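Local coordinates for protein starch synthase I (Hordeum vulgare, PDB 4HLN) that is a plant glycosyltransferase of the GT-B fold, built from two Rossmann-like domains, and carries a bound glycan in this crystal, at residues K179-K185 with T199-E203; R357-Q363 with S387-I392; S366-T370 with N379-S383; V393-D397 with P526-N530; I462-E468 with Y493-F497. All coordinates share one frame; numbering follows the deposited sequence.

Contact 1. Residues K179-K185 with T199-E203; sequences KALYTGK and TFFHE
Leu-181 and His-202 face each other as an antiparallel hydrogen-bonded pair in the hairpin of strands 181-190 and 195-205. Backbone bonds hold the frame. His-202 N reaches Leu-181 O at 2.7 Å, while the return bond from Leu-181 N is weak. Further along, Phe-200 O takes two donors from one residue: Thr-183 N at 2.9 Å, lying in the carbonyl plane, and Thr-183 OG1 at 2.8 Å, standing 42° above it. The threonine torsion (chi1 62°) sets the hydroxyl between backbone N and carbonyl carbon, where it also accepts from Lys-185 N in an ST turn. That turn spans Gly-184, whose positive phi is easy without a side chain, and beyond the corner Phe-200 N donates to Lys-185 O at 3.1 Å.

The aromatic contacts belong to the non-hydrogen-bonded pair Tyr-182 and Phe-201. Tyr-182 CA lies over the Phe-201 ring, 3.9 Å from its centroid, as a CH-pi contact, and the two rings meet obliquely with planes 49° apart. Arg-167 adds a cation-pi contact to the same phenylalanine.

Thr-183 CG2 meets His-202 CB at 3.6 Å, and the imidazole of His-202 is hydrogen-bonded through NE2 to Asp-209. Phe-200 is buried against Ala-245 and Ala-249 of helix 235-252.

The chemistry implies a hairpin at the rim of the sheet held by main-chain bonds and a threonine that serves the backbone twice, with the Tyr-182 and Phe-201 rings packed beside it; Lys-179 and Glu-203 at the far end probably add little, since their charged atoms do not meet.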
# COMPACT_ATOMS: atom_id res chain seq x y z
N LYS A 179 -20.42 -13.60 13.53
CA LYS A 179 -21.44 -12.60 13.22
C LYS A 179 -21.70 -12.38 11.72
O LYS A 179 -22.46 -11.51 11.33
CB LYS A 179 -21.13 -11.27 13.91
CG LYS A 179 -21.10 -11.36 15.42
CD LYS A 179 -21.79 -10.17 16.06
CE LYS A 179 -21.99 -10.37 17.56
NZ LYS A 179 -22.91 -9.36 18.16
N ALA A 180 -21.07 -13.19 10.87
CA ALA A 180 -21.34 -13.13 9.44
C ALA A 180 -22.40 -14.16 9.11
O ALA A 180 -22.07 -15.34 8.92
CB ALA A 180 -20.08 -13.41 8.67
N LEU A 181 -23.65 -13.73 9.01
CA LEU A 181 -24.77 -14.65 8.79
C LEU A 181 -25.03 -15.01 7.32
O LEU A 181 -24.78 -14.21 6.41
CB LEU A 181 -26.03 -14.08 9.41
CG LEU A 181 -25.84 -13.65 10.85
CD1 LEU A 181 -27.17 -13.21 11.41
CD2 LEU A 181 -25.21 -14.76 11.71
N TYR A 182 -25.55 -16.22 7.11
CA TYR A 182 -25.90 -16.71 5.79
C TYR A 182 -27.04 -15.87 5.22
O TYR A 182 -28.00 -15.60 5.91
CB TYR A 182 -26.31 -18.17 5.86
CG TYR A 182 -26.85 -18.73 4.56
CD1 TYR A 182 -26.10 -18.68 3.39
CD2 TYR A 182 -28.09 -19.34 4.51
CE1 TYR A 182 -26.58 -19.19 2.20
CE2 TYR A 182 -28.58 -19.87 3.34
CZ TYR A 182 -27.82 -19.79 2.18
OH TYR A 182 -28.32 -20.31 1.01
N THR A 183 -26.91 -15.45 3.96
CA THR A 183 -27.86 -14.53 3.36
C THR A 183 -29.02 -15.26 2.71
O THR A 183 -29.98 -14.64 2.28
CB THR A 183 -27.20 -13.69 2.24
OG1 THR A 183 -26.74 -14.57 1.19
CG2 THR A 183 -26.04 -12.87 2.78
N GLY A 184 -28.93 -16.58 2.60
CA GLY A 184 -29.94 -17.29 1.84
C GLY A 184 -29.69 -17.28 0.34
O GLY A 184 -30.47 -17.83 -0.42
N LYS A 185 -28.59 -16.68 -0.10
CA LYS A 185 -28.31 -16.59 -1.53
C LYS A 185 -27.13 -17.44 -1.96
O LYS A 185 -26.08 -17.47 -1.31
CB LYS A 185 -28.07 -15.14 -1.90
CG LYS A 185 -29.30 -14.28 -1.73
CD LYS A 185 -30.30 -14.55 -2.84
CE LYS A 185 -31.62 -13.85 -2.56
NZ LYS A 185 -32.47 -13.81 -3.78
N THR A 199 -21.89 -19.66 -1.77
CA THR A 199 -22.98 -19.02 -1.05
C THR A 199 -22.46 -17.74 -0.41
O THR A 199 -21.25 -17.51 -0.35
CB THR A 199 -23.60 -19.94 0.02
OG1 THR A 199 -22.60 -20.30 0.98
CG2 THR A 199 -24.16 -21.21 -0.62
N PHE A 200 -23.36 -16.88 0.04
CA PHE A 200 -22.95 -15.59 0.55
C PHE A 200 -23.33 -15.43 2.00
O PHE A 200 -24.48 -15.68 2.38
CB PHE A 200 -23.59 -14.46 -0.25
CG PHE A 200 -23.19 -14.43 -1.70
CD1 PHE A 200 -22.20 -13.57 -2.14
CD2 PHE A 200 -23.82 -15.26 -2.61
CE1 PHE A 200 -21.84 -13.53 -3.48
CE2 PHE A 200 -23.46 -15.23 -3.96
CZ PHE A 200 -22.47 -14.36 -4.39
N PHE A 201 -22.35 -15.02 2.80
CA PHE A 201 -22.57 -14.66 4.19
C PHE A 201 -22.34 -13.18 4.30
O PHE A 201 -21.65 -12.60 3.47
CB PHE A 201 -21.64 -15.46 5.10
CG PHE A 201 -22.00 -16.92 5.17
CD1 PHE A 201 -21.86 -17.73 4.05
CD2 PHE A 201 -22.52 -17.46 6.34
CE1 PHE A 201 -22.21 -19.08 4.10
CE2 PHE A 201 -22.88 -18.81 6.40
CZ PHE A 201 -22.73 -19.62 5.27
N HIS A 202 -22.93 -12.54 5.30
CA HIS A 202 -22.86 -11.08 5.34
C HIS A 202 -22.85 -10.51 6.74
O HIS A 202 -23.52 -11.00 7.63
CB HIS A 202 -24.02 -10.45 4.55
CG HIS A 202 -24.22 -9.00 4.86
ND1 HIS A 202 -25.29 -8.54 5.60
CD2 HIS A 202 -23.47 -7.91 4.57
CE1 HIS A 202 -25.19 -7.22 5.73
NE2 HIS A 202 -24.10 -6.82 5.12
N GLU A 203 -22.07 -9.45 6.92
CA GLU A 203 -22.16 -8.69 8.14
C GLU A 203 -22.05 -7.19 7.89
O GLU A 203 -21.23 -6.71 7.09
CB GLU A 203 -21.12 -9.15 9.16
CG GLU A 203 -21.24 -8.41 10.49
CD GLU A 203 -20.06 -8.62 11.44
OE1 GLU A 203 -19.16 -9.44 11.12
OE2 GLU A 203 -20.05 -7.96 12.50

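Contact 2. Residues R357-Q363 with S387-I392; sequences RIVTVSQ and SVLNGI
Ile-358 and Leu-389 lie side by side and point the same way from two parallel strands, and the leucine supplies the bump: its CD2 methyl settles into the branch of the isoleucine, 3.4 Å from Ile-358 CB. A beta-branched residue offers such a notch close to the backbone. On the opposite face of the sheet, Val-359 CG1, anti to the backbone N (chi1 174°), packs against the extended backbone at Gly-391 O and Ile-392 CA, 3.6 Å from the latter. Ile-392 answers by laying its CG1 over the peptide that joins Thr-360 to Val-361, 3.6 Å from Val-361 N. Gly-391 provides the hollow at the strand end. With no side chain in the way, Gln-363 CB comes to 3.4 Å from Gly-391 CA, while the bent glutamine chain brings NE2 beside Leu-389 CB.

Arg-357 fills the other end. Its folded chain carries the guanidinium over Val-388, one face centred on Val-388 CA, and NH2 then donates to Asn-390 OD1 at 3.2 Å. This bond is straight, 179° at the hydrogen, uses a carbonyl lone pair and lies in the guanidinium plane; the flat amide, tilted by 27°, nearly continues that plane. Between these features run the parallel-strand bonds Ile-358 N to Val-388 O, Asn-390 N to Ile-358 O, and Thr-360 N to Asn-390 O (2.8 Å).

Strand 389-391 is one of the two edge strands of the sheet, with 357-360 inserted between it and 294-299. Helix 611-627 covers one face, where Trp-624, Ile-621 and Tyr-618 meet Arg-357, Asn-390 and Ile-392, and helices 367-374 and 376-384 lie in the connection between the two strands.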
# COMPACT_ATOMS: atom_id res chain seq x y z
N ARG A 357 -9.36 2.59 -14.20
CA ARG A 357 -8.24 3.31 -13.60
C ARG A 357 -7.31 2.30 -12.92
O ARG A 357 -7.72 1.18 -12.63
CB ARG A 357 -8.73 4.33 -12.56
CG ARG A 357 -9.75 5.35 -13.05
CD ARG A 357 -9.17 6.33 -14.02
NE ARG A 357 -7.99 7.01 -13.51
CZ ARG A 357 -7.47 8.10 -14.06
NH1 ARG A 357 -8.06 8.64 -15.13
NH2 ARG A 357 -6.38 8.66 -13.54
N ILE A 358 -6.07 2.71 -12.64
CA ILE A 358 -5.12 1.84 -11.96
C ILE A 358 -4.35 2.58 -10.88
O ILE A 358 -3.70 3.59 -11.15
CB ILE A 358 -4.08 1.26 -12.93
CG1 ILE A 358 -4.78 0.44 -14.02
CG2 ILE A 358 -3.03 0.42 -12.17
CD1 ILE A 358 -3.89 -0.05 -15.08
N VAL A 359 -4.43 2.06 -9.67
CA VAL A 359 -3.66 2.59 -8.55
C VAL A 359 -2.57 1.59 -8.20
O VAL A 359 -2.84 0.43 -7.87
CB VAL A 359 -4.56 2.82 -7.33
CG1 VAL A 359 -3.73 3.24 -6.13
CG2 VAL A 359 -5.63 3.86 -7.65
N THR A 360 -1.32 2.02 -8.27
CA THR A 360 -0.24 1.06 -8.22
C THR A 360 0.92 1.49 -7.34
O THR A 360 1.30 2.66 -7.32
CB THR A 360 0.27 0.76 -9.64
OG1 THR A 360 1.56 0.15 -9.57
CG2 THR A 360 0.37 2.05 -10.43
N VAL A 361 1.48 0.53 -6.61
CA VAL A 361 2.68 0.77 -5.80
C VAL A 361 3.84 1.35 -6.62
O VAL A 361 4.65 2.13 -6.12
CB VAL A 361 3.15 -0.55 -5.17
CG1 VAL A 361 3.31 -1.60 -6.26
CG2 VAL A 361 4.45 -0.34 -4.40
N SER A 362 3.90 0.97 -7.89
CA SER A 362 5.04 1.27 -8.74
C SER A 362 5.08 2.73 -9.16
O SER A 362 6.08 3.19 -9.72
CB SER A 362 5.00 0.37 -9.98
OG SER A 362 3.94 0.73 -10.85
N GLN A 363 4.00 3.46 -8.88
CA GLN A 363 3.93 4.88 -9.23
C GLN A 363 5.05 5.77 -8.67
O GLN A 363 5.62 6.59 -9.39
CB GLN A 363 2.58 5.45 -8.85
CG GLN A 363 1.72 5.71 -10.06
CD GLN A 363 2.41 6.63 -11.05
OE1 GLN A 363 2.71 7.78 -10.73
NE2 GLN A 363 2.67 6.13 -12.24
N SER A 387 -1.84 7.21 -18.67
CA SER A 387 -2.82 8.26 -18.42
C SER A 387 -3.85 7.91 -17.34
O SER A 387 -4.59 8.79 -16.88
CB SER A 387 -3.55 8.62 -19.71
OG SER A 387 -4.27 7.51 -20.21
N VAL A 388 -3.90 6.65 -16.93
CA VAL A 388 -4.84 6.24 -15.89
C VAL A 388 -4.17 5.72 -14.64
O VAL A 388 -4.82 5.09 -13.81
CB VAL A 388 -5.86 5.19 -16.40
CG1 VAL A 388 -6.81 5.84 -17.39
CG2 VAL A 388 -5.15 3.99 -17.04
N LEU A 389 -2.87 6.01 -14.49
CA LEU A 389 -2.12 5.56 -13.32
C LEU A 389 -2.09 6.57 -12.18
O LEU A 389 -2.06 7.78 -12.41
CB LEU A 389 -0.68 5.21 -13.70
CG LEU A 389 -0.48 4.02 -14.63
CD1 LEU A 389 1.00 3.67 -14.74
CD2 LEU A 389 -1.27 2.81 -14.15
N ASN A 390 -2.09 6.05 -10.95
CA ASN A 390 -1.97 6.86 -9.73
C ASN A 390 -1.31 6.01 -8.67
O ASN A 390 -1.44 4.78 -8.67
CB ASN A 390 -3.34 7.30 -9.22
CG ASN A 390 -4.18 8.00 -10.28
OD1 ASN A 390 -4.97 7.37 -11.01
ND2 ASN A 390 -4.01 9.31 -10.38
N GLY A 391 -0.60 6.66 -7.76
CA GLY A 391 0.04 5.94 -6.67
C GLY A 391 -0.94 5.56 -5.58
O GLY A 391 -2.03 6.12 -5.49
N ILE A 392 -0.55 4.59 -4.76
CA ILE A 392 -1.34 4.23 -3.59
C ILE A 392 -1.30 5.40 -2.63
O ILE A 392 -0.25 5.99 -2.43
CB ILE A 392 -0.76 3.00 -2.86
CG1 ILE A 392 -0.34 1.91 -3.85
CG2 ILE A 392 -1.77 2.48 -1.86
CD1 ILE A 392 -1.28 0.74 -3.93

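Contact 3. Residues S366-T370 with N379-S383; sequences SWEVT and NELLS
Trp-367 and Asn-379 bury the largest areas here, and they do so by stacking flat groups. The asparagine amide lies over the indole with the two planes 20° apart, its ND2 centred 3.6 Å above the ring plane. Putting CG of the tryptophan anti to its backbone nitrogen (chi1 179°) swings the indole across from helix 367-374 to reach this amide. Thr-370, one turn on, closes the opposite amide face: its CG2 methyl is 3.5 Å from Asn-379 CG and comes in at about a right angle. A planar polar group thus fits snugly between a wide ring and a small methyl, and the amide nitrogen has a proper partner too, since Asn-379 ND2 is hydrogen-bonded to Thr-371 OG1.

Two residues of helix 376-384 border the six-membered edge of the indole. Glu-380 CG lies near the ring plane, 3.6 Å from Trp-367 CH2, and Ser-383 OG is 3.4 Å from Trp-367 CZ3.

Helix 367-374 begins at the N-cap Ser-366, whose OG accepts from Val-369 N. The two helices follow one another in the chain; Leu-382 packs on Val-352 of helix 347-354, and Val-369 on Phe-524.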
# COMPACT_ATOMS: atom_id res chain seq x y z
N SER A 366 11.14 4.17 -9.90
CA SER A 366 11.76 4.30 -11.21
C SER A 366 11.39 3.15 -12.13
O SER A 366 10.97 2.09 -11.67
CB SER A 366 13.28 4.32 -11.05
OG SER A 366 13.71 3.09 -10.47
N TRP A 367 11.58 3.36 -13.43
CA TRP A 367 11.40 2.30 -14.41
C TRP A 367 12.15 1.03 -13.99
O TRP A 367 11.62 -0.09 -14.01
CB TRP A 367 11.88 2.75 -15.79
CG TRP A 367 11.75 1.69 -16.85
CD1 TRP A 367 12.63 0.66 -17.10
CD2 TRP A 367 10.66 1.52 -17.77
NE1 TRP A 367 12.15 -0.12 -18.14
CE2 TRP A 367 10.95 0.38 -18.57
CE3 TRP A 367 9.47 2.23 -18.01
CZ2 TRP A 367 10.10 -0.06 -19.58
CZ3 TRP A 367 8.63 1.78 -19.02
CH2 TRP A 367 8.95 0.65 -19.79
N GLU A 368 13.40 1.23 -13.59
CA GLU A 368 14.32 0.16 -13.26
C GLU A 368 13.80 -0.68 -12.10
O GLU A 368 13.87 -1.91 -12.13
CB GLU A 368 15.70 0.75 -12.91
CG GLU A 368 16.37 1.55 -14.06
CD GLU A 368 15.60 2.81 -14.52
OE1 GLU A 368 14.83 3.40 -13.72
OE2 GLU A 368 15.78 3.21 -15.69
N VAL A 369 13.29 -0.01 -11.07
CA VAL A 369 12.77 -0.72 -9.90
C VAL A 369 11.53 -1.53 -10.29
O VAL A 369 11.43 -2.72 -9.98
CB VAL A 369 12.44 0.25 -8.75
CG1 VAL A 369 11.70 -0.46 -7.63
CG2 VAL A 369 13.71 0.87 -8.21
N THR A 370 10.61 -0.88 -11.00
CA THR A 370 9.41 -1.55 -11.46
C THR A 370 9.74 -2.77 -12.32
O THR A 370 9.14 -3.84 -12.17
CB THR A 370 8.51 -0.59 -12.24
OG1 THR A 370 8.09 0.47 -11.38
CG2 THR A 370 7.30 -1.33 -12.75
N ASN A 379 5.94 -3.94 -17.15
CA ASN A 379 6.24 -2.53 -17.02
C ASN A 379 5.82 -1.73 -18.26
O ASN A 379 5.24 -0.64 -18.16
CB ASN A 379 7.71 -2.32 -16.72
CG ASN A 379 8.00 -0.97 -16.11
OD1 ASN A 379 7.16 -0.06 -16.16
ND2 ASN A 379 9.18 -0.82 -15.52
N GLU A 380 6.10 -2.26 -19.44
CA GLU A 380 5.70 -1.59 -20.66
C GLU A 380 4.18 -1.54 -20.79
O GLU A 380 3.61 -0.56 -21.27
CB GLU A 380 6.34 -2.27 -21.87
CG GLU A 380 7.76 -1.79 -22.11
CD GLU A 380 8.66 -2.88 -22.64
OE1 GLU A 380 9.87 -2.61 -22.82
OE2 GLU A 380 8.17 -4.01 -22.88
N LEU A 381 3.53 -2.59 -20.33
CA LEU A 381 2.08 -2.65 -20.31
C LEU A 381 1.51 -1.53 -19.45
O LEU A 381 0.67 -0.77 -19.90
CB LEU A 381 1.64 -4.00 -19.77
CG LEU A 381 0.24 -4.41 -20.20
CD1 LEU A 381 0.15 -4.33 -21.71
CD2 LEU A 381 -0.03 -5.81 -19.72
N LEU A 382 1.97 -1.45 -18.21
CA LEU A 382 1.61 -0.37 -17.32
C LEU A 382 1.80 0.99 -17.95
O LEU A 382 0.88 1.82 -17.94
CB LEU A 382 2.42 -0.42 -16.03
CG LEU A 382 2.09 -1.55 -15.06
CD1 LEU A 382 2.98 -1.45 -13.84
CD2 LEU A 382 0.64 -1.53 -14.65
N SER A 383 2.99 1.25 -18.47
CA SER A 383 3.30 2.58 -18.98
C SER A 383 2.52 2.86 -20.26
O SER A 383 2.31 4.02 -20.63
CB SER A 383 4.80 2.78 -19.18
OG SER A 383 5.34 1.73 -19.95

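Contact 4. Residues V393-D397 with P526-N530; sequences VNGID and PCGLN
Asn-394 and Leu-529 meet at the junction of the two Rossmann-like domains of the GT-B fold, where the chain that leaves strand 389-391 runs beside the lead-in to helix 529-536. The disulfide between Cys-527 and Cys-147 crosses the same junction, so a covalent bond ties the loop at 526-528 to the N-terminal part of the chain, and a small non-covalent contact lies beside it.

The two segments travel nearly the same way, 22° apart end to end, yet their backbones stay well separated: Asn-394 CA and Cys-527 CA are 7.1 Å apart. Side chains must therefore bridge the gap. Asn-394 points toward the loop at Pro-526 and Cys-527, though the orientation of its amide is doubtful. Gly-528 is the centre of an inverse gamma turn, with Leu-529 N weakly bonded to Cys-527 O, and this tight bend swings the chain into the helix and leads straight to the leucine.

Leu-529 is the apolar link. It carries CG beside its backbone N (chi1 -67°), which brings CD2 near three successive residues. An unbranched start and a forked end suit this reach. Ile-396 receives the methyl with CG2 at 4.2 Å and also leans on Leu-532 and Tyr-533 of the helix, while its backbone is bonded to His-609. The same CD2 of Leu-529 comes to 3.9 Å from Asn-394 CB and 3.7 Å from Gly-395 O.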
# COMPACT_ATOMS: atom_id res chain seq x y z
N VAL A 393 -2.42 5.75 -2.03
CA VAL A 393 -2.43 6.80 -1.01
C VAL A 393 -2.99 6.24 0.28
O VAL A 393 -4.05 5.62 0.28
CB VAL A 393 -3.24 8.04 -1.44
CG1 VAL A 393 -3.27 9.09 -0.31
CG2 VAL A 393 -2.67 8.65 -2.72
N ASN A 394 -2.25 6.46 1.37
CA ASN A 394 -2.63 5.94 2.68
C ASN A 394 -2.89 7.06 3.71
O ASN A 394 -2.63 8.24 3.45
CB ASN A 394 -1.56 4.96 3.20
CG ASN A 394 -1.37 3.72 2.28
OD1 ASN A 394 -0.27 3.47 1.79
ND2 ASN A 394 -2.44 2.96 2.07
N GLY A 395 -3.43 6.68 4.86
CA GLY A 395 -3.64 7.62 5.95
C GLY A 395 -3.08 7.07 7.25
O GLY A 395 -2.63 5.92 7.31
N ILE A 396 -3.10 7.89 8.30
CA ILE A 396 -2.66 7.46 9.61
C ILE A 396 -3.69 7.90 10.62
O ILE A 396 -4.41 8.86 10.37
CB ILE A 396 -1.29 8.09 10.02
CG1 ILE A 396 -1.47 9.57 10.37
CG2 ILE A 396 -0.24 7.89 8.93
CD1 ILE A 396 -0.16 10.34 10.53
N ASP A 397 -3.73 7.21 11.76
CA ASP A 397 -4.56 7.61 12.90
C ASP A 397 -3.93 8.78 13.66
O ASP A 397 -2.88 8.62 14.29
CB ASP A 397 -4.74 6.42 13.85
CG ASP A 397 -5.71 6.73 14.98
OD1 ASP A 397 -6.00 7.93 15.22
OD2 ASP A 397 -6.17 5.76 15.63
N PRO A 526 4.22 -0.55 -0.53
CA PRO A 526 2.83 -0.21 -0.83
C PRO A 526 2.19 0.46 0.38
O PRO A 526 1.19 1.16 0.25
CB PRO A 526 2.19 -1.58 -1.08
CG PRO A 526 2.92 -2.48 -0.16
CD PRO A 526 4.34 -1.94 -0.06
N CYS A 527 2.78 0.25 1.55
CA CYS A 527 2.24 0.79 2.78
C CYS A 527 3.31 1.59 3.52
O CYS A 527 3.81 1.18 4.58
CB CYS A 527 1.72 -0.35 3.66
SG CYS A 527 0.95 0.20 5.20
N GLY A 528 3.66 2.74 2.94
CA GLY A 528 4.70 3.58 3.52
C GLY A 528 4.17 4.56 4.55
O GLY A 528 3.86 5.71 4.24
N LEU A 529 4.07 4.11 5.80
CA LEU A 529 3.50 4.95 6.83
C LEU A 529 4.55 5.77 7.54
O LEU A 529 4.25 6.84 8.08
CB LEU A 529 2.69 4.12 7.82
CG LEU A 529 1.43 3.52 7.18
CD1 LEU A 529 0.52 2.85 8.19
CD2 LEU A 529 0.67 4.59 6.43
N ASN A 530 5.79 5.29 7.53
CA ASN A 530 6.82 6.01 8.28
C ASN A 530 7.02 7.45 7.79
O ASN A 530 7.19 8.36 8.61
CB ASN A 530 8.13 5.21 8.37
CG ASN A 530 8.05 4.08 9.40
OD1 ASN A 530 6.96 3.63 9.75
ND2 ASN A 530 9.20 3.64 9.90

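Contact 5. Residues I462-E468 with Y493-F497; sequences IPDLMRE and YKDKF
Lys-496 passes the C-terminal part of helix 455-466 with its CA 7.1 Å from Met-466 CA, in a short loop where Tyr-493 O accepts both Lys-496 N and Phe-497 N. The lysine chain, extended beyond CG, carries its ammonium to two main-chain carbonyls. Lys-496 NZ donates to Met-466 O at 2.7 Å, tilted 19° from the carbonyl plane, and to Glu-468 O at 2.9 Å, from well above the Glu-468 carbonyl plane. Two backbone carbonyls turned to one ammonium probably suit its positive charge. The carboxylate of Glu-468 goes to Arg-584 instead.

In the second Rossmann-like domain, strand 471-476 comes between helix 455-466 and helix 480-492, and the loop here leads on into strand 497-501. Met-466 packs between helix and loop, against Tyr-493 and Lys-496. Its CG sits over the Tyr-493 ring, 3.6 Å from the centroid, a CH-pi contact; SD, 4.4 Å from the same centroid, makes an oblique Met-aromatic contact, the bends at chi2 and chi3 bringing the sulfur alongside the ring. Tyr-493 OH reaches along to Pro-463 CA at 3.7 Å. Deeper in, Ile-462 CD1 meets Phe-497 CD1 at 3.9 Å, the side chains crossing at about a right angle.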
# COMPACT_ATOMS: atom_id res chain seq x y z
N ILE A 462 26.70 2.60 6.77
CA ILE A 462 27.06 3.00 8.13
C ILE A 462 28.50 3.48 8.25
O ILE A 462 28.75 4.60 8.68
CB ILE A 462 26.79 1.87 9.15
CG1 ILE A 462 25.33 1.90 9.60
CG2 ILE A 462 27.68 2.03 10.37
CD1 ILE A 462 24.97 3.13 10.40
N PRO A 463 29.46 2.63 7.86
CA PRO A 463 30.87 3.01 8.05
C PRO A 463 31.19 4.36 7.41
O PRO A 463 31.79 5.23 8.03
CB PRO A 463 31.62 1.88 7.35
CG PRO A 463 30.68 0.70 7.46
CD PRO A 463 29.33 1.30 7.25
N ASP A 464 30.78 4.53 6.16
CA ASP A 464 31.01 5.78 5.45
C ASP A 464 30.26 6.92 6.13
O ASP A 464 30.61 8.10 5.99
CB ASP A 464 30.55 5.62 4.01
CG ASP A 464 31.36 6.44 3.04
OD1 ASP A 464 31.88 7.50 3.44
OD2 ASP A 464 31.49 6.01 1.87
N LEU A 465 29.22 6.57 6.87
CA LEU A 465 28.31 7.55 7.46
C LEU A 465 28.81 8.08 8.80
O LEU A 465 28.60 9.26 9.11
CB LEU A 465 26.91 6.93 7.62
CG LEU A 465 25.69 7.79 7.97
CD1 LEU A 465 25.50 7.90 9.47
CD2 LEU A 465 25.76 9.18 7.33
N MET A 466 29.46 7.22 9.57
CA MET A 466 30.06 7.62 10.84
C MET A 466 31.33 8.47 10.67
O MET A 466 31.85 9.01 11.64
CB MET A 466 30.37 6.38 11.69
CG MET A 466 29.19 5.43 11.87
SD MET A 466 27.95 5.89 13.11
CE MET A 466 27.12 7.25 12.32
N ARG A 467 31.81 8.58 9.44
CA ARG A 467 32.88 9.54 9.13
C ARG A 467 32.43 10.97 9.44
O ARG A 467 33.24 11.88 9.53
CB ARG A 467 33.27 9.44 7.66
CG ARG A 467 34.12 8.23 7.30
CD ARG A 467 34.38 8.19 5.79
NE ARG A 467 35.52 7.34 5.45
CZ ARG A 467 35.51 6.41 4.50
NH1 ARG A 467 36.60 5.69 4.26
NH2 ARG A 467 34.41 6.21 3.77
N GLU A 468 31.12 11.16 9.59
CA GLU A 468 30.57 12.49 9.80
C GLU A 468 30.14 12.67 11.24
O GLU A 468 30.02 11.69 11.99
CB GLU A 468 29.38 12.71 8.87
CG GLU A 468 29.53 12.09 7.49
CD GLU A 468 29.65 13.13 6.39
OE1 GLU A 468 29.97 12.74 5.24
OE2 GLU A 468 29.41 14.32 6.66
N TYR A 493 31.20 2.49 17.25
CA TYR A 493 30.95 3.93 17.23
C TYR A 493 30.13 4.30 18.46
O TYR A 493 28.95 4.60 18.35
CB TYR A 493 30.19 4.30 15.97
CG TYR A 493 30.77 3.68 14.72
CD1 TYR A 493 30.34 2.44 14.28
CD2 TYR A 493 31.76 4.33 13.99
CE1 TYR A 493 30.87 1.86 13.14
CE2 TYR A 493 32.31 3.77 12.85
CZ TYR A 493 31.86 2.54 12.42
OH TYR A 493 32.40 1.97 11.29
N LYS A 494 30.76 4.27 19.63
CA LYS A 494 29.99 4.25 20.87
C LYS A 494 29.35 5.59 21.24
O LYS A 494 28.62 5.69 22.22
CB LYS A 494 30.83 3.68 22.02
CG LYS A 494 30.14 2.51 22.77
CD LYS A 494 28.73 2.90 23.29
CE LYS A 494 28.12 1.82 24.20
NZ LYS A 494 26.90 2.32 24.89
N ASP A 495 29.59 6.61 20.43
CA ASP A 495 29.09 7.95 20.72
C ASP A 495 28.19 8.46 19.58
O ASP A 495 27.73 9.61 19.59
CB ASP A 495 30.27 8.90 20.92
CG ASP A 495 31.26 8.86 19.74
OD1 ASP A 495 31.43 7.79 19.10
OD2 ASP A 495 31.87 9.92 19.44
N LYS A 496 27.94 7.59 18.61
CA LYS A 496 27.26 7.99 17.39
C LYS A 496 26.13 7.04 17.00
O LYS A 496 25.17 7.45 16.35
CB LYS A 496 28.26 8.07 16.24
CG LYS A 496 29.29 9.16 16.36
CD LYS A 496 30.21 9.16 15.15
CE LYS A 496 31.16 10.35 15.15
NZ LYS A 496 31.87 10.51 13.85
N PHE A 497 26.24 5.78 17.38
CA PHE A 497 25.29 4.77 16.91
C PHE A 497 24.63 4.01 18.05
O PHE A 497 25.29 3.53 18.96
CB PHE A 497 25.98 3.78 15.97
CG PHE A 497 25.08 2.67 15.51
CD1 PHE A 497 24.47 2.73 14.27
CD2 PHE A 497 24.84 1.58 16.32
CE1 PHE A 497 23.63 1.71 13.84
CE2 PHE A 497 24.00 0.56 15.90
CZ PHE A 497 23.39 0.63 14.65

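In the fold
Contacts 1 and 2 lie on the same nine-stranded sheet, at its two outer strands, with centres 33 Å apart. Contact 3 is nested in the chain between the strands of contact 2 and packs on it: Ser-362 CB touches Thr-370 OG1 at 3.4 Å. Contact 4 starts where contact 2 ends, and the two touch as Ile-392 CG2 nears Pro-526 O; contact 5 is nested within the loop it closes, its centre about 30 Å away. Contacts 1 and 5 are the most distant, about 58 Å between centres. The side chain of Glu-468 in contact 5 is about 14 Å from a bound alpha-D-glucopyranose, but the glycan pocket is made by other residues, among them Phe-556 and Trp-569.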